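Local coordinates for protein 3-chlorocatechol 1,2-dioxygenase (Rhodococcus opacus, PDB 2BOY) that probably catalyses the ferric-iron-dependent intradiol ring cleavage of catechols such as 3-chlorocatechol in the breakdown of aromatic compounds, at residues A[77-82]-A[123-128]. Numbering follows the deposited sequence.
Sequences PYFIPG and DMWQAD. With BHO (benzhydroxamic acid), chain J.
F79 meets the indole of W125 edge to face. Its CD1 lies over the six-membered ring, 3.5 Å from W125 CZ3, and the two ring planes stand 58° apart. F79 CA adds a CH-pi contact, 4.0 Å from the centroid of the five-membered ring of W125. The phenyl group gets there because CG is anti to the backbone N (chi1 174°). The far end of the F79 ring reaches D123. There CZ is 3.7 Å from D123 OD1, which sits at the ring edge, with the carboxylate plane perpendicular to the ring. D123 OD2 also accepts a hydrogen bond from a water that donates to I80 O as well. At the other end, W125 NE1 points in the indole plane to a second water, 3.1 Å away. That water also accepts from Y78 N and donates to O2 of the bound benzhydroxamic acid. W125 thus belongs to the second shell of this intradiol dioxygenase pocket, which P77 and Y78 line. A leucine here would probably leave this water without its indole donor and F79 without the flat face it packs on. The contact lays the loop between helix 56-64 and strand 102-110 against strand 121-125. Strands 146-150 and 187-197 flank that strand, and from the latter the iron ligand H193 stacks on W125. From helix 47-54, L49 touches Y78 and D52 touches P77.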
loop_
_atom_site.group_PDB
_atom_site.type_symbol
_atom_site.label_atom_id
_atom_site.label_comp_id
_atom_site.label_asym_id
_atom_site.label_seq_id
_atom_site.Cartn_x
_atom_site.Cartn_y
_atom_site.Cartn_z
ATOM N N PRO A 77 -15.567 4.766 -4.712
ATOM C CA PRO A 77 -15.840 3.854 -3.590
ATOM C C PRO A 77 -17.180 4.029 -2.897
ATOM O O PRO A 77 -17.416 3.347 -1.879
ATOM C CB PRO A 77 -14.707 4.216 -2.590
ATOM C CG PRO A 77 -14.615 5.713 -2.745
ATOM C CD PRO A 77 -14.855 5.990 -4.265
ATOM N N TYR A 78 -18.042 4.902 -3.410
ATOM C CA TYR A 78 -19.255 5.253 -2.704
ATOM C C TYR A 78 -20.555 4.756 -3.307
ATOM O O TYR A 78 -21.629 5.228 -2.896
ATOM C CB TYR A 78 -19.345 6.791 -2.524
ATOM C CG TYR A 78 -18.223 7.353 -1.673
ATOM C CD1 TYR A 78 -17.520 6.554 -0.757
ATOM C CD2 TYR A 78 -17.892 8.690 -1.772
ATOM C CE1 TYR A 78 -16.482 7.127 0.042
ATOM C CE2 TYR A 78 -16.871 9.253 -1.000
ATOM C CZ TYR A 78 -16.189 8.479 -0.104
ATOM O OH TYR A 78 -15.189 9.115 0.631
ATOM N N PHE A 79 -20.495 3.804 -4.241
ATOM C CA PHE A 79 -21.739 3.205 -4.723
ATOM C C PHE A 79 -22.343 2.381 -3.603
ATOM O O PHE A 79 -21.594 1.722 -2.870
ATOM C CB PHE A 79 -21.475 2.236 -5.899
ATOM C CG PHE A 79 -22.692 1.480 -6.346
ATOM C CD1 PHE A 79 -23.789 2.156 -6.901
ATOM C CD2 PHE A 79 -22.743 0.076 -6.234
ATOM C CE1 PHE A 79 -24.914 1.445 -7.314
ATOM C CE2 PHE A 79 -23.886 -0.655 -6.662
ATOM C CZ PHE A 79 -24.969 0.022 -7.187
ATOM N N ILE A 80 -23.679 2.401 -3.491
ATOM C CA ILE A 80 -24.414 1.541 -2.580
ATOM C C ILE A 80 -25.589 0.872 -3.316
ATOM O O ILE A 80 -26.480 1.568 -3.877
ATOM C CB ILE A 80 -24.938 2.363 -1.341
ATOM C CG1 ILE A 80 -23.774 3.087 -0.595
ATOM C CG2 ILE A 80 -25.761 1.443 -0.426
ATOM C CD1 ILE A 80 -22.925 2.203 0.413
ATOM N N PRO A 81 -25.609 -0.460 -3.351
ATOM C CA PRO A 81 -26.666 -1.185 -4.057
ATOM C C PRO A 81 -27.984 -1.028 -3.352
ATOM O O PRO A 81 -28.016 -0.655 -2.164
ATOM C CB PRO A 81 -26.207 -2.663 -3.959
ATOM C CG PRO A 81 -25.428 -2.690 -2.656
ATOM C CD PRO A 81 -24.624 -1.393 -2.755
ATOM N N GLY A 82 -29.059 -1.296 -4.084
ATOM C CA GLY A 82 -30.366 -1.286 -3.492
ATOM C C GLY A 82 -31.142 0.023 -3.514
ATOM O O GLY A 82 -32.188 0.095 -2.870
ATOM N N ASP A 123 -28.679 3.248 -12.480
ATOM C CA ASP A 123 -28.499 3.484 -11.073
ATOM C C ASP A 123 -27.737 4.798 -11.002
ATOM O O ASP A 123 -26.651 4.891 -11.560
ATOM C CB ASP A 123 -27.620 2.373 -10.499
ATOM C CG ASP A 123 -28.155 1.801 -9.214
ATOM O OD1 ASP A 123 -28.167 0.577 -9.058
ATOM O OD2 ASP A 123 -28.569 2.491 -8.277
ATOM N N MET A 124 -28.246 5.792 -10.283
ATOM C CA MET A 124 -27.528 7.088 -10.213
ATOM C C MET A 124 -27.300 7.465 -8.769
ATOM O O MET A 124 -28.162 7.210 -7.947
ATOM C CB MET A 124 -28.330 8.165 -10.934
ATOM C CG MET A 124 -27.529 9.426 -11.344
ATOM S SD MET A 124 -27.256 10.676 -10.001
ATOM C CE MET A 124 -28.592 11.852 -10.294
ATOM N N TRP A 125 -26.095 7.941 -8.444
ATOM C CA TRP A 125 -25.837 8.453 -7.099
ATOM C C TRP A 125 -25.006 9.700 -7.210
ATOM O O TRP A 125 -24.240 9.873 -8.164
ATOM C CB TRP A 125 -25.196 7.395 -6.154
ATOM C CG TRP A 125 -23.801 6.907 -6.492
ATOM C CD1 TRP A 125 -22.662 7.171 -5.794
ATOM C CD2 TRP A 125 -23.418 5.985 -7.546
ATOM N NE1 TRP A 125 -21.590 6.502 -6.345
ATOM C CE2 TRP A 125 -22.009 5.793 -7.443
ATOM C CE3 TRP A 125 -24.120 5.339 -8.589
ATOM C CZ2 TRP A 125 -21.269 4.981 -8.344
ATOM C CZ3 TRP A 125 -23.395 4.528 -9.492
ATOM C CH2 TRP A 125 -21.976 4.368 -9.368
ATOM N N GLN A 126 -25.145 10.571 -6.217
ATOM C CA GLN A 126 -24.470 11.848 -6.250
ATOM C C GLN A 126 -24.423 12.328 -4.814
ATOM O O GLN A 126 -25.176 11.842 -3.964
ATOM C CB GLN A 126 -25.256 12.866 -7.113
ATOM C CG GLN A 126 -26.649 13.251 -6.485
ATOM C CD GLN A 126 -27.310 14.389 -7.204
ATOM O OE1 GLN A 126 -28.068 14.183 -8.148
ATOM N NE2 GLN A 126 -27.051 15.615 -6.736
ATOM N N ALA A 127 -23.576 13.322 -4.591
ATOM C CA ALA A 127 -23.494 14.019 -3.323
ATOM C C ALA A 127 -24.570 15.089 -3.257
ATOM O O ALA A 127 -25.127 15.486 -4.270
ATOM C CB ALA A 127 -22.108 14.662 -3.182
ATOM N N ASP A 128 -24.841 15.584 -2.041
ATOM C CA ASP A 128 -25.814 16.637 -1.885
ATOM C C ASP A 128 -25.144 17.996 -2.104
ATOM O O ASP A 128 -23.978 18.069 -2.504
ATOM C CB ASP A 128 -26.520 16.535 -0.493
ATOM C CG ASP A 128 -25.619 16.951 0.668
ATOM O OD1 ASP A 128 -24.437 17.332 0.486
ATOM O OD2 ASP A 128 -26.027 16.895 1.839
HETATM C C1 BHO J . -14.921 9.322 -5.658
HETATM C C2 BHO J . -13.835 8.781 -6.499
HETATM C C3 BHO J . -12.591 8.541 -5.912
HETATM C C4 BHO J . -12.404 8.840 -4.553
HETATM C C5 BHO J . -13.430 9.356 -3.779
HETATM C C6 BHO J . -14.689 9.612 -4.323
HETATM C C BHO J . -16.253 9.575 -6.291
HETATM O O1 BHO J . -16.255 9.817 -7.453
HETATM N N BHO J . -17.418 9.603 -5.674
HETATM O O2 BHO J . -17.814 8.735 -4.881
HETATM O O HOH W 1 -18.483 6.520 -5.830
HETATM O O HOH W 2 -28.197 1.187 -5.896
#